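Local coordinates for protein exopolyphosphatase (Cytophaga hutchinsonii, PDB 3MDQ) that probably hydrolyses terminal phosphate groups from inorganic polyphosphate chains, within a fold of the actin-like ATPase clan, at residues 134-139 with 212-217; 218-223 with 260-265; 246-251 with 275-280; 254-259 with 265-270. One frame throughout, in Å; residues are numbered along the deposited sequence.

Contact 1 of 4, residues 134-139 with 212-217; sequences LAMDIG and GTFDTL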
loop_
_atom_site.group_PDB
_atom_site.type_symbol
_atom_site.label_atom_id
_atom_site.label_comp_id
_atom_site.label_asym_id
_atom_site.label_seq_id
_atom_site.Cartn_x
_atom_site.Cartn_y
_atom_site.Cartn_z
ATOM N N LEU A 134 -10.909 7.839 -8.239
ATOM C CA LEU A 134 -10.227 8.016 -6.970
ATOM C C LEU A 134 -9.488 6.722 -6.688
ATOM O O LEU A 134 -10.109 5.633 -6.577
ATOM C CB LEU A 134 -11.218 8.346 -5.852
ATOM C CG LEU A 134 -10.642 8.398 -4.438
ATOM C CD1 LEU A 134 -9.594 9.524 -4.275
ATOM C CD2 LEU A 134 -11.786 8.522 -3.373
ATOM N N ALA A 135 -8.162 6.805 -6.561
ATOM C CA ALA A 135 -7.360 5.671 -6.143
ATOM C C ALA A 135 -6.915 5.845 -4.714
ATOM O O ALA A 135 -6.584 6.957 -4.308
ATOM C CB ALA A 135 -6.111 5.508 -7.079
HETATM N N MSE A 136 -6.901 4.731 -3.969
HETATM C CA MSE A 136 -6.487 4.748 -2.570
HETATM C C MSE A 136 -5.533 3.597 -2.243
HETATM O O MSE A 136 -5.774 2.444 -2.622
HETATM C CB MSE A 136 -7.701 4.764 -1.640
HETATM C CG MSE A 136 -8.553 3.613 -1.701
HETATM SE SE MSE A 136 -10.058 3.830 -0.365
HETATM C CE MSE A 136 -9.259 3.769 1.251
ATOM N N ASP A 137 -4.415 3.929 -1.604
ATOM C CA ASP A 137 -3.400 2.968 -1.201
ATOM C C ASP A 137 -3.334 2.962 0.312
ATOM O O ASP A 137 -2.977 3.968 0.904
ATOM C CB ASP A 137 -2.045 3.305 -1.801
ATOM C CG ASP A 137 -0.995 2.254 -1.462
ATOM O OD1 ASP A 137 -0.722 2.031 -0.258
ATOM O OD2 ASP A 137 -0.476 1.621 -2.413
ATOM N N ILE A 138 -3.766 1.871 0.932
ATOM C CA ILE A 138 -3.719 1.724 2.392
ATOM C C ILE A 138 -2.514 0.917 2.809
ATOM O O ILE A 138 -2.333 -0.240 2.364
ATOM C CB ILE A 138 -4.951 1.000 2.933
ATOM C CG1 ILE A 138 -6.208 1.791 2.591
ATOM C CG2 ILE A 138 -4.818 0.855 4.450
ATOM C CD1 ILE A 138 -7.495 1.024 2.970
ATOM N N GLY A 139 -1.656 1.536 3.589
ATOM C CA GLY A 139 -0.488 0.863 4.126
ATOM C C GLY A 139 -0.535 0.850 5.643
ATOM O O GLY A 139 -1.518 1.282 6.233
ATOM N N GLY A 212 -1.738 -4.093 0.074
ATOM C CA GLY A 212 -2.000 -5.401 0.646
ATOM C C GLY A 212 -3.425 -5.653 1.073
ATOM O O GLY A 212 -3.940 -6.767 0.880
ATOM N N THR A 213 -4.061 -4.678 1.697
ATOM C CA THR A 213 -5.444 -4.841 2.139
ATOM C C THR A 213 -6.340 -5.165 0.948
ATOM O O THR A 213 -7.122 -6.114 0.962
ATOM C CB THR A 213 -5.983 -3.630 2.876
ATOM O OG1 THR A 213 -5.243 -3.473 4.097
ATOM C CG2 THR A 213 -7.454 -3.781 3.223
ATOM N N PHE A 214 -6.228 -4.376 -0.109
ATOM C CA PHE A 214 -7.047 -4.617 -1.281
ATOM C C PHE A 214 -6.712 -5.940 -1.979
ATOM O O PHE A 214 -7.613 -6.625 -2.444
ATOM C CB PHE A 214 -6.943 -3.419 -2.226
ATOM C CG PHE A 214 -7.756 -2.225 -1.796
ATOM C CD1 PHE A 214 -9.127 -2.192 -2.000
ATOM C CD2 PHE A 214 -7.143 -1.098 -1.224
ATOM C CE1 PHE A 214 -9.869 -1.108 -1.612
ATOM C CE2 PHE A 214 -7.875 0.006 -0.856
ATOM C CZ PHE A 214 -9.239 0.022 -1.044
ATOM N N ASP A 215 -5.444 -6.327 -2.017
ATOM C CA ASP A 215 -5.055 -7.616 -2.601
ATOM C C ASP A 215 -5.705 -8.737 -1.816
ATOM O O ASP A 215 -6.245 -9.684 -2.393
ATOM C CB ASP A 215 -3.534 -7.831 -2.580
ATOM C CG ASP A 215 -2.773 -6.893 -3.481
ATOM O OD1 ASP A 215 -3.354 -6.298 -4.390
ATOM O OD2 ASP A 215 -1.516 -6.781 -3.285
ATOM N N THR A 216 -5.689 -8.614 -0.477
ATOM C CA THR A 216 -6.323 -9.642 0.363
ATOM C C THR A 216 -7.842 -9.725 0.152
ATOM O O THR A 216 -8.418 -10.830 0.098
ATOM C CB THR A 216 -5.942 -9.470 1.851
ATOM O OG1 THR A 216 -4.563 -9.844 2.004
ATOM C CG2 THR A 216 -6.793 -10.361 2.775
ATOM N N LEU A 217 -8.513 -8.581 -0.007
ATOM C CA LEU A 217 -9.944 -8.586 -0.260
ATOM C C LEU A 217 -10.235 -9.312 -1.576
ATOM O O LEU A 217 -11.163 -10.121 -1.652
ATOM C CB LEU A 217 -10.554 -7.180 -0.280
ATOM C CG LEU A 217 -10.434 -6.408 1.051
ATOM C CD1 LEU A 217 -10.924 -4.970 0.855
ATOM C CD2 LEU A 217 -11.217 -7.180 2.155
HETATM O O HOH W 1 -4.110 -1.581 0.598
HETATM O O HOH W 2 -2.592 -2.666 3.372
HETATM O O HOH W 3 0.442 -2.342 2.075
#
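In the second, six-stranded half of this actin-like fold, Met-136 and Ile-138 at the end of strand 133-138 pack against Phe-214 in the first turn of helix 212-225. Strand and helix run nearly at right angles, at 100°. Met-136, present as selenomethionine, and Ile-138 share the Phe-214 ring, Met-136 making the closest approach. Its CG lies 3.7 Å from Phe-214 CZ, and its SE meets the ring at the rim, 5.3 Å from the ring centroid, a Met-aromatic contact. That approach depends on the first torsion of Met-136, 63°, which sets CG between the backbone N and the carbonyl carbon. Ile-138 reaches the same ring obliquely, its CD1 4.0 Å from Phe-214 CE2. Beyond the pair, Ile-280 of helix 267-286 also touches both Ile-138 and Phe-214. Replacing Phe-214 by alanine is likely to open a gap between strand and helix and to cost Met-136 SE this ring edge.

Where the strand ends, water takes over from carbon. Ile-138 O accepts from a water at 2.8 Å, which in turn accepts a weak bond from Thr-213 N, and from a second water at 2.6 Å, which is also hydrogen-bonded to Thr-213 OG1 at 2.9 Å. The contact thus has two characters: apolar packing round the Phe-214 ring, and a hydrated mouth where the strand end and helix start face each other. A sulfate, probably from the crystallisation liquor, lies near Thr-213, consistent with this end bordering an anion site.

Contact 2 of 4, residues 218-223 with 260-265; sequences AEMNIQ and LAIAGM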
loop_
_atom_site.group_PDB
_atom_site.type_symbol
_atom_site.label_atom_id
_atom_site.label_comp_id
_atom_site.label_asym_id
_atom_site.label_seq_id
_atom_site.Cartn_x
_atom_site.Cartn_y
_atom_site.Cartn_z
ATOM N N ALA A 218 -9.449 -9.012 -2.604
ATOM C CA ALA A 218 -9.603 -9.697 -3.864
ATOM C C ALA A 218 -9.410 -11.206 -3.705
ATOM O O ALA A 218 -10.218 -12.000 -4.204
ATOM C CB ALA A 218 -8.655 -9.130 -4.912
ATOM N N GLU A 219 -8.341 -11.608 -3.024
ATOM C CA GLU A 219 -8.054 -13.022 -2.864
ATOM C C GLU A 219 -9.161 -13.733 -2.084
ATOM O O GLU A 219 -9.545 -14.830 -2.444
ATOM C CB GLU A 219 -6.683 -13.239 -2.209
ATOM C CG GLU A 219 -5.510 -12.918 -3.142
ATOM C CD GLU A 219 -4.136 -13.007 -2.466
ATOM O OE1 GLU A 219 -4.059 -13.148 -1.235
ATOM O OE2 GLU A 219 -3.122 -12.926 -3.186
HETATM N N MSE A 220 -9.702 -13.080 -1.052
HETATM C CA MSE A 220 -10.824 -13.643 -0.278
HETATM C C MSE A 220 -12.036 -13.818 -1.163
HETATM O O MSE A 220 -12.733 -14.804 -1.060
HETATM C CB MSE A 220 -11.179 -12.753 0.916
HETATM C CG MSE A 220 -10.181 -12.785 2.017
HETATM SE SE MSE A 220 -10.464 -11.553 3.448
HETATM C CE MSE A 220 -11.940 -12.486 4.291
ATOM N N ASN A 221 -12.298 -12.852 -2.046
ATOM C CA ASN A 221 -13.467 -12.919 -2.881
ATOM C C ASN A 221 -13.344 -14.017 -3.933
ATOM O O ASN A 221 -14.322 -14.681 -4.280
ATOM C CB ASN A 221 -13.710 -11.595 -3.572
ATOM C CG ASN A 221 -15.175 -11.410 -3.967
ATOM O OD1 ASN A 221 -16.067 -11.558 -3.121
ATOM N ND2 ASN A 221 -15.416 -11.135 -5.256
ATOM N N ILE A 222 -12.140 -14.166 -4.456
ATOM C CA ILE A 222 -11.837 -15.235 -5.407
ATOM C C ILE A 222 -12.114 -16.598 -4.777
ATOM O O ILE A 222 -12.763 -17.451 -5.367
ATOM C CB ILE A 222 -10.386 -15.099 -5.913
ATOM C CG1 ILE A 222 -10.283 -13.920 -6.891
ATOM C CG2 ILE A 222 -9.867 -16.396 -6.571
ATOM C CD1 ILE A 222 -8.834 -13.454 -7.084
ATOM N N GLN A 223 -11.651 -16.770 -3.554
ATOM C CA GLN A 223 -11.852 -18.031 -2.840
ATOM C C GLN A 223 -13.329 -18.239 -2.557
ATOM O O GLN A 223 -13.850 -19.338 -2.770
ATOM C CB GLN A 223 -11.039 -18.059 -1.546
ATOM C CG GLN A 223 -10.990 -19.412 -0.830
ATOM C CD GLN A 223 -10.549 -20.572 -1.749
ATOM O OE1 GLN A 223 -9.374 -20.701 -2.116
ATOM N NE2 GLN A 223 -11.508 -21.422 -2.119
ATOM N N LEU A 260 -6.091 -14.509 11.413
ATOM C CA LEU A 260 -4.777 -15.121 11.204
ATOM C C LEU A 260 -4.916 -16.399 10.385
ATOM O O LEU A 260 -3.946 -16.828 9.770
ATOM C CB LEU A 260 -4.082 -15.381 12.536
ATOM C CG LEU A 260 -3.631 -14.150 13.322
ATOM C CD1 LEU A 260 -3.134 -14.554 14.730
ATOM C CD2 LEU A 260 -2.535 -13.364 12.581
ATOM N N ALA A 261 -6.103 -17.002 10.367
ATOM C CA ALA A 261 -6.342 -18.248 9.616
ATOM C C ALA A 261 -6.792 -18.047 8.167
ATOM O O ALA A 261 -6.922 -19.021 7.416
ATOM C CB ALA A 261 -7.373 -19.080 10.352
ATOM N N ILE A 262 -7.000 -16.798 7.746
ATOM C CA ILE A 262 -7.403 -16.509 6.378
ATOM C C ILE A 262 -6.171 -16.644 5.461
ATOM O O ILE A 262 -5.072 -16.143 5.770
ATOM C CB ILE A 262 -8.012 -15.109 6.273
ATOM C CG1 ILE A 262 -9.295 -15.044 7.095
ATOM C CG2 ILE A 262 -8.312 -14.736 4.800
ATOM C CD1 ILE A 262 -9.851 -13.632 7.222
ATOM N N ALA A 263 -6.352 -17.321 4.322
ATOM C CA ALA A 263 -5.239 -17.548 3.420
ATOM C C ALA A 263 -4.698 -16.206 2.907
ATOM O O ALA A 263 -5.460 -15.347 2.454
ATOM C CB ALA A 263 -5.680 -18.461 2.236
ATOM N N GLY A 264 -3.382 -16.032 3.026
ATOM C CA GLY A 264 -2.690 -14.821 2.585
ATOM C C GLY A 264 -2.731 -13.664 3.560
ATOM O O GLY A 264 -2.133 -12.609 3.314
HETATM N N MSE A 265 -3.445 -13.832 4.663
HETATM C CA MSE A 265 -3.529 -12.744 5.594
HETATM C C MSE A 265 -2.355 -12.835 6.567
HETATM O O MSE A 265 -2.416 -13.521 7.588
HETATM C CB MSE A 265 -4.855 -12.778 6.324
HETATM C CG MSE A 265 -5.047 -11.598 7.262
HETATM SE SE MSE A 265 -5.757 -10.052 6.568
HETATM C CE MSE A 265 -7.588 -10.661 6.302
HETATM O O HOH W 4 -4.909 -12.741 1.162
#
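Met-220 and Ile-262 carry the apolar share of this contact, in which the helix 212-225 meets the loop between helices 256-260 and 267-286. The selenomethionine side chain of Met-220 lies crosswise to Ile-262 and touches both of its branches: CG is 3.9 Å from Ile-262 CG2, and CE is 3.8 Å from Ile-262 CD1. The bend at the third torsion of Met-220, 75°, turns the terminal methyl toward the delta carbon. A second selenomethionine joins in, Met-265 bringing its CE to within 4.1 Å of Met-220 SE. Leu-247 and Gln-250 of helix 241-253 also touch Met-220.

The polar share is indirect. One water donates both to Glu-219 OE1, at 2.6 Å, and to Ala-263 O, at 3.0 Å. Since Glu-219 was modelled in two conformers, this bridge belongs to one of them and is best regarded as provisional.

The backbone supplies the third element. Residues Ile-262 to Met-265 form a type II turn, closed by a hydrogen bond from Met-265 N to Ile-262 O of 3.0 Å. Gly-264 takes the positive phi, 82°, that this turn calls for at its third position.

No direct hydrogen bond joins helix and loop: two selenomethionine chains and the isoleucine branches meet by dispersion, so the loop packs on the helix through apolar groups, with at most one water-mediated polar link.

Contact 3 of 4, residues 246-251 with 275-280; sequences RLRKQL and VAICLI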
loop_
_atom_site.group_PDB
_atom_site.type_symbol
_atom_site.label_atom_id
_atom_site.label_comp_id
_atom_site.label_asym_id
_atom_site.label_seq_id
_atom_site.Cartn_x
_atom_site.Cartn_y
_atom_site.Cartn_z
ATOM N N ARG A 246 -20.136 -8.034 1.951
ATOM C CA ARG A 246 -19.991 -9.341 2.583
ATOM C C ARG A 246 -18.664 -9.442 3.320
ATOM O O ARG A 246 -18.622 -9.898 4.483
ATOM C CB ARG A 246 -20.089 -10.482 1.559
ATOM C CG ARG A 246 -20.122 -11.890 2.178
ATOM C CD ARG A 246 -19.792 -12.988 1.161
ATOM N NE ARG A 246 -18.354 -13.059 0.863
ATOM C CZ ARG A 246 -17.759 -12.596 -0.242
ATOM N NH1 ARG A 246 -18.439 -12.035 -1.235
ATOM N NH2 ARG A 246 -16.451 -12.729 -0.365
ATOM N N LEU A 247 -17.597 -8.988 2.671
ATOM C CA LEU A 247 -16.286 -9.045 3.290
ATOM C C LEU A 247 -16.226 -8.124 4.485
ATOM O O LEU A 247 -15.621 -8.482 5.501
ATOM C CB LEU A 247 -15.214 -8.633 2.276
ATOM C CG LEU A 247 -14.987 -9.607 1.115
ATOM C CD1 LEU A 247 -14.215 -8.950 -0.084
ATOM C CD2 LEU A 247 -14.287 -10.880 1.677
ATOM N N ARG A 248 -16.832 -6.957 4.384
ATOM C CA ARG A 248 -16.857 -5.993 5.479
ATOM C C ARG A 248 -17.557 -6.598 6.695
ATOM O O ARG A 248 -17.032 -6.545 7.818
ATOM C CB ARG A 248 -17.539 -4.702 5.042
ATOM C CG ARG A 248 -17.748 -3.687 6.160
ATOM C CD ARG A 248 -18.551 -2.472 5.682
ATOM N NE ARG A 248 -19.929 -2.782 5.347
ATOM C CZ ARG A 248 -20.896 -3.053 6.223
ATOM N NH1 ARG A 248 -20.649 -3.047 7.522
ATOM N NH2 ARG A 248 -22.120 -3.331 5.793
ATOM N N LYS A 249 -18.707 -7.195 6.467
ATOM C CA LYS A 249 -19.477 -7.752 7.586
ATOM C C LYS A 249 -18.665 -8.885 8.235
ATOM O O LYS A 249 -18.566 -8.978 9.480
ATOM C CB LYS A 249 -20.851 -8.231 7.120
ATOM C CG LYS A 249 -21.801 -7.125 6.873
ATOM C CD LYS A 249 -23.082 -7.702 6.243
ATOM C CE LYS A 249 -24.156 -6.657 6.016
ATOM N NZ LYS A 249 -25.211 -7.172 5.080
ATOM N N GLN A 250 -18.049 -9.717 7.404
ATOM C CA GLN A 250 -17.229 -10.848 7.886
ATOM C C GLN A 250 -16.055 -10.338 8.737
ATOM O O GLN A 250 -15.841 -10.795 9.859
ATOM C CB GLN A 250 -16.731 -11.710 6.709
ATOM C CG GLN A 250 -15.726 -12.756 7.118
ATOM C CD GLN A 250 -15.091 -13.486 5.960
ATOM O OE1 GLN A 250 -15.499 -13.319 4.808
ATOM N NE2 GLN A 250 -14.072 -14.290 6.261
ATOM N N LEU A 251 -15.325 -9.346 8.237
ATOM C CA LEU A 251 -14.130 -8.909 8.946
ATOM C C LEU A 251 -14.472 -8.075 10.189
ATOM O O LEU A 251 -13.789 -8.199 11.196
ATOM C CB LEU A 251 -13.226 -8.138 7.978
ATOM C CG LEU A 251 -12.578 -9.027 6.939
ATOM C CD1 LEU A 251 -11.959 -8.181 5.777
ATOM C CD2 LEU A 251 -11.500 -9.936 7.540
ATOM N N VAL A 275 -9.724 -1.960 10.799
ATOM C CA VAL A 275 -9.734 -0.513 10.659
ATOM C C VAL A 275 -9.574 -0.071 9.213
ATOM O O VAL A 275 -10.165 0.918 8.782
ATOM C CB VAL A 275 -8.710 0.186 11.614
ATOM C CG1 VAL A 275 -9.117 -0.066 13.085
ATOM C CG2 VAL A 275 -7.270 -0.256 11.381
ATOM N N ALA A 276 -8.811 -0.839 8.428
ATOM C CA ALA A 276 -8.684 -0.564 7.023
ATOM C C ALA A 276 -10.023 -0.678 6.307
ATOM O O ALA A 276 -10.368 0.200 5.491
ATOM C CB ALA A 276 -7.604 -1.494 6.401
ATOM N N ILE A 277 -10.774 -1.758 6.569
ATOM C CA ILE A 277 -12.092 -1.915 5.915
ATOM C C ILE A 277 -13.073 -0.826 6.357
ATOM O O ILE A 277 -13.915 -0.401 5.567
ATOM C CB ILE A 277 -12.710 -3.367 6.006
ATOM C CG1 ILE A 277 -13.094 -3.853 4.580
ATOM C CG2 ILE A 277 -14.013 -3.340 6.766
ATOM C CD1 ILE A 277 -13.154 -5.279 4.370
ATOM N N CYS A 278 -12.975 -0.350 7.601
ATOM C CA CYS A 278 -13.788 0.779 8.054
ATOM C C CYS A 278 -13.446 2.028 7.250
ATOM O O CYS A 278 -14.327 2.788 6.907
ATOM C CB CYS A 278 -13.565 1.060 9.539
ATOM S SG CYS A 278 -14.351 -0.206 10.565
ATOM N N LEU A 279 -12.171 2.264 6.998
ATOM C CA LEU A 279 -11.755 3.422 6.165
ATOM C C LEU A 279 -12.286 3.302 4.751
ATOM O O LEU A 279 -12.766 4.278 4.181
ATOM C CB LEU A 279 -10.226 3.573 6.149
ATOM C CG LEU A 279 -9.655 4.711 5.328
ATOM C CD1 LEU A 279 -10.262 6.043 5.792
ATOM C CD2 LEU A 279 -8.128 4.719 5.411
ATOM N N ILE A 280 -12.227 2.113 4.178
ATOM C CA ILE A 280 -12.746 1.908 2.816
ATOM C C ILE A 280 -14.258 2.197 2.775
ATOM O O ILE A 280 -14.735 2.906 1.866
ATOM C CB ILE A 280 -12.464 0.473 2.292
ATOM C CG1 ILE A 280 -10.968 0.201 2.222
ATOM C CG2 ILE A 280 -13.075 0.307 0.866
ATOM C CD1 ILE A 280 -10.614 -1.324 2.013
#
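This is a helix-against-helix packing contact, Ile-277 of helix 267-286 set against Arg-248 and Leu-247 of helix 241-253, in the helical layer beside the six-stranded sheet. The two short segments run roughly antiparallel, with a signed crossing angle of -143° and axes 10.0 Å apart at closest approach. Their backbones come nearest at Arg-248 and Ile-277, whose CA atoms are 6.3 Å apart. No hydrogen bond joins the segments.

Ile-277 is the central residue of the interface. Its CB points toward the other helix. The side chain was modelled in two conformers, and the distances that follow belong to one of them. CG2 lies 3.8 Å from Arg-248 CG, so the aliphatic part of the arginine is used as a hydrocarbon surface, the two side chains crossing at about a right angle. The other branch reaches over the backbone: CD1 is 3.9 Å from Arg-248 CA and 4.5 Å from Leu-247 CB. It also approaches Leu-251 CD1, but that spacing is unusually tight, so the exact fit there is doubtful.

Arg-248 splits its roles. With CG opposite the backbone N (chi1 174°), the start of the chain flanks Ile-277 while the end leads away, where NE is hydrogen-bonded to Asn-245. Leu-217 and Phe-244 also touch Ile-277, and one turn on, Ile-280 packs on strand 133-138.

Chemically, then, the pairing rests on dispersion around one buried isoleucine, and the polar end of Arg-248 finds its hydrogen bond outside the two segments.

Contact 4 of 4, residues 254-259 with 265-270; sequences STRRER and MIELRA. With SO4 (sulfate ion), chain E; SO4 (sulfate ion), chain F.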
loop_
_atom_site.group_PDB
_atom_site.type_symbol
_atom_site.label_atom_id
_atom_site.label_comp_id
_atom_site.label_asym_id
_atom_site.label_seq_id
_atom_site.Cartn_x
_atom_site.Cartn_y
_atom_site.Cartn_z
ATOM N N SER A 254 -15.127 -10.500 12.923
ATOM C CA SER A 254 -14.025 -11.398 13.172
ATOM C C SER A 254 -13.157 -11.007 14.359
ATOM O O SER A 254 -13.004 -9.831 14.696
ATOM C CB SER A 254 -13.144 -11.537 11.901
ATOM O OG SER A 254 -12.335 -10.364 11.717
ATOM N N THR A 255 -12.546 -12.028 14.964
ATOM C CA THR A 255 -11.461 -11.809 15.888
ATOM C C THR A 255 -10.107 -11.862 15.190
ATOM O O THR A 255 -9.972 -12.421 14.113
ATOM C CB THR A 255 -11.475 -12.843 17.030
ATOM O OG1 THR A 255 -11.135 -14.105 16.477
ATOM C CG2 THR A 255 -12.821 -12.919 17.699
ATOM N N ARG A 256 -9.102 -11.283 15.830
ATOM C CA ARG A 256 -7.740 -11.351 15.326
ATOM C C ARG A 256 -7.332 -12.810 15.057
ATOM O O ARG A 256 -6.759 -13.138 14.018
ATOM C CB ARG A 256 -6.751 -10.708 16.313
ATOM C CG ARG A 256 -5.316 -10.811 15.865
ATOM C CD ARG A 256 -4.368 -10.168 16.889
ATOM N NE ARG A 256 -2.988 -10.495 16.556
ATOM C CZ ARG A 256 -2.296 -11.506 17.059
ATOM N NH1 ARG A 256 -2.838 -12.333 17.951
ATOM N NH2 ARG A 256 -1.052 -11.689 16.650
ATOM N N ARG A 257 -7.612 -13.688 16.015
ATOM C CA ARG A 257 -7.247 -15.094 15.869
ATOM C C ARG A 257 -7.891 -15.729 14.647
ATOM O O ARG A 257 -7.247 -16.484 13.925
ATOM C CB ARG A 257 -7.630 -15.857 17.137
ATOM C CG ARG A 257 -7.241 -17.308 17.112
ATOM C CD ARG A 257 -5.762 -17.478 16.938
ATOM N NE ARG A 257 -4.975 -16.867 18.002
ATOM C CZ ARG A 257 -3.652 -16.942 18.046
ATOM N NH1 ARG A 257 -3.015 -17.601 17.085
ATOM N NH2 ARG A 257 -2.974 -16.370 19.036
ATOM N N GLU A 258 -9.158 -15.422 14.389
ATOM C CA GLU A 258 -9.848 -15.927 13.184
ATOM C C GLU A 258 -9.191 -15.395 11.916
ATOM O O GLU A 258 -9.031 -16.115 10.933
ATOM C CB GLU A 258 -11.307 -15.543 13.175
ATOM C CG GLU A 258 -12.107 -16.308 14.226
ATOM C CD GLU A 258 -13.507 -15.792 14.454
ATOM O OE1 GLU A 258 -13.833 -14.609 14.177
ATOM O OE2 GLU A 258 -14.292 -16.592 15.010
ATOM N N ARG A 259 -8.806 -14.130 11.919
ATOM C CA ARG A 259 -8.198 -13.536 10.712
ATOM C C ARG A 259 -6.831 -14.134 10.382
ATOM O O ARG A 259 -6.463 -14.284 9.195
ATOM C CB ARG A 259 -8.138 -12.022 10.874
ATOM C CG ARG A 259 -9.494 -11.369 10.876
ATOM C CD ARG A 259 -9.375 -9.860 10.720
ATOM N NE ARG A 259 -8.561 -9.173 11.731
ATOM C CZ ARG A 259 -8.982 -8.824 12.938
ATOM N NH1 ARG A 259 -10.215 -9.151 13.375
ATOM N NH2 ARG A 259 -8.190 -8.143 13.730
HETATM N N MSE A 265 -3.445 -13.832 4.663
HETATM C CA MSE A 265 -3.529 -12.744 5.594
HETATM C C MSE A 265 -2.355 -12.835 6.567
HETATM O O MSE A 265 -2.416 -13.521 7.588
HETATM C CB MSE A 265 -4.855 -12.778 6.324
HETATM C CG MSE A 265 -5.047 -11.598 7.262
HETATM SE SE MSE A 265 -5.757 -10.052 6.568
HETATM C CE MSE A 265 -7.588 -10.661 6.302
ATOM N N ILE A 266 -1.302 -12.100 6.265
ATOM C CA ILE A 266 -0.130 -12.063 7.140
ATOM C C ILE A 266 -0.459 -11.366 8.477
ATOM O O ILE A 266 -1.391 -10.562 8.551
ATOM C CB ILE A 266 1.085 -11.401 6.426
ATOM C CG1 ILE A 266 0.828 -9.941 6.064
ATOM C CG2 ILE A 266 1.470 -12.218 5.141
ATOM C CD1 ILE A 266 2.034 -9.286 5.321
ATOM N N GLU A 267 0.304 -11.680 9.529
ATOM C CA GLU A 267 0.009 -11.178 10.885
ATOM C C GLU A 267 -0.219 -9.664 10.977
ATOM O O GLU A 267 -1.207 -9.204 11.560
ATOM C CB GLU A 267 1.106 -11.561 11.875
ATOM C CG GLU A 267 0.644 -11.420 13.359
ATOM C CD GLU A 267 1.006 -10.097 14.040
ATOM O OE1 GLU A 267 1.839 -9.345 13.492
ATOM O OE2 GLU A 267 0.470 -9.813 15.156
ATOM N N LEU A 268 0.661 -8.858 10.394
ATOM C CA LEU A 268 0.508 -7.414 10.544
ATOM C C LEU A 268 -0.735 -6.898 9.829
ATOM O O LEU A 268 -1.399 -5.969 10.293
ATOM C CB LEU A 268 1.763 -6.671 10.047
ATOM C CG LEU A 268 2.993 -6.864 10.952
ATOM C CD1 LEU A 268 4.245 -6.340 10.219
ATOM C CD2 LEU A 268 2.848 -6.178 12.317
ATOM N N ARG A 269 -1.072 -7.526 8.721
ATOM C CA ARG A 269 -2.324 -7.182 8.034
ATOM C C ARG A 269 -3.553 -7.661 8.823
ATOM O O ARG A 269 -4.507 -6.904 8.966
ATOM C CB ARG A 269 -2.318 -7.709 6.628
ATOM C CG ARG A 269 -3.450 -7.109 5.735
ATOM C CD ARG A 269 -3.339 -7.670 4.337
ATOM N NE ARG A 269 -2.015 -7.366 3.836
ATOM C CZ ARG A 269 -1.326 -8.092 2.970
ATOM N NH1 ARG A 269 -1.818 -9.201 2.408
ATOM N NH2 ARG A 269 -0.117 -7.684 2.640
ATOM N N ALA A 270 -3.527 -8.861 9.374
ATOM C CA ALA A 270 -4.602 -9.301 10.268
ATOM C C ALA A 270 -4.850 -8.293 11.379
ATOM O O ALA A 270 -6.005 -8.027 11.733
ATOM C CB ALA A 270 -4.292 -10.676 10.863
HETATM S S SO4 E . 0.421 -4.668 4.671
HETATM O O1 SO4 E . 0.301 -5.142 6.088
HETATM O O2 SO4 E . 0.806 -3.291 4.498
HETATM O O3 SO4 E . -0.946 -4.755 4.062
HETATM O O4 SO4 E . 1.344 -5.498 3.880
HETATM S S SO4 F . 0.689 -8.398 -1.016
HETATM O O1 SO4 F . 0.748 -9.187 0.219
HETATM O O2 SO4 F . 1.194 -7.059 -0.735
HETATM O O3 SO4 F . -0.702 -8.340 -1.453
HETATM O O4 SO4 F . 1.518 -9.026 -2.050
#
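Arg-259 and Ala-270 meet edge-on. The guanidinium of Arg-259 turns one side to the carbonyl of Ala-270, so that NE, at 2.8 Å, and NH2, at 3.0 Å, both donate to Ala-270 O, which lies 1° from the guanidinium plane. A third nitrogen, NH1, reaches back to Ser-254 OG at 3.0 Å. Arg-256 CA lies over the rim of one face; the two bonds to Ala-270 O and the one to Ser-254 OG hold the plane. A leucine in place of Arg-259 would probably leave Ala-270 O without both of these donors and Ser-254 OG without this one.

The Arg-256 chain runs extended from CG to NE, and NH2 reaches Glu-267 OE2 at 2.8 Å in a salt bridge that uses the anti lone pair of that oxygen, the guanidinium and carboxylate planes standing 71° apart. Asp-271 holds Arg-256 NE.

Arg-269 faces elsewhere, gripping two sulfates along its edge: NE and NH2 donate to O3 and O4 of the chain E ion at 2.8 and 2.9 Å, and NH2 also to O1 of the chain F ion at 3.0 Å. Asn-14, Thr-15 and Lys-35 also bind these ions.

Thr-255 and Glu-258 form a capping box that starts helix 256-260. Two helix starts are thus tied by arginines, and the sulfates, probably from the crystallisation liquor, may mark a polyphosphate-binding cleft between the fold's halves.

How the contacts relate
From the N terminus, contact 1 comes first: strand 133-138 meets the start of helix 212-225, closing a loop of 72 residues. Contact 2 begins further along that same helix and reaches 260-265, spanning 36 residues. It crosses contact 3, whose helices 241-253 and 267-286 pair across 23 residues, and it crosses contact 4, with which it shares Met-265. Contact 4, the shortest span, falls between the two segments of contact 3. Direct touches run among them, as Thr-216 to Arg-269 joins contacts 1 and 4, and Leu-217 to Ile-277 joins contacts 1 and 3. Contact 1 ties helix 212-225 to the sheet; contacts 2 to 4 tie the helices and loop to one another.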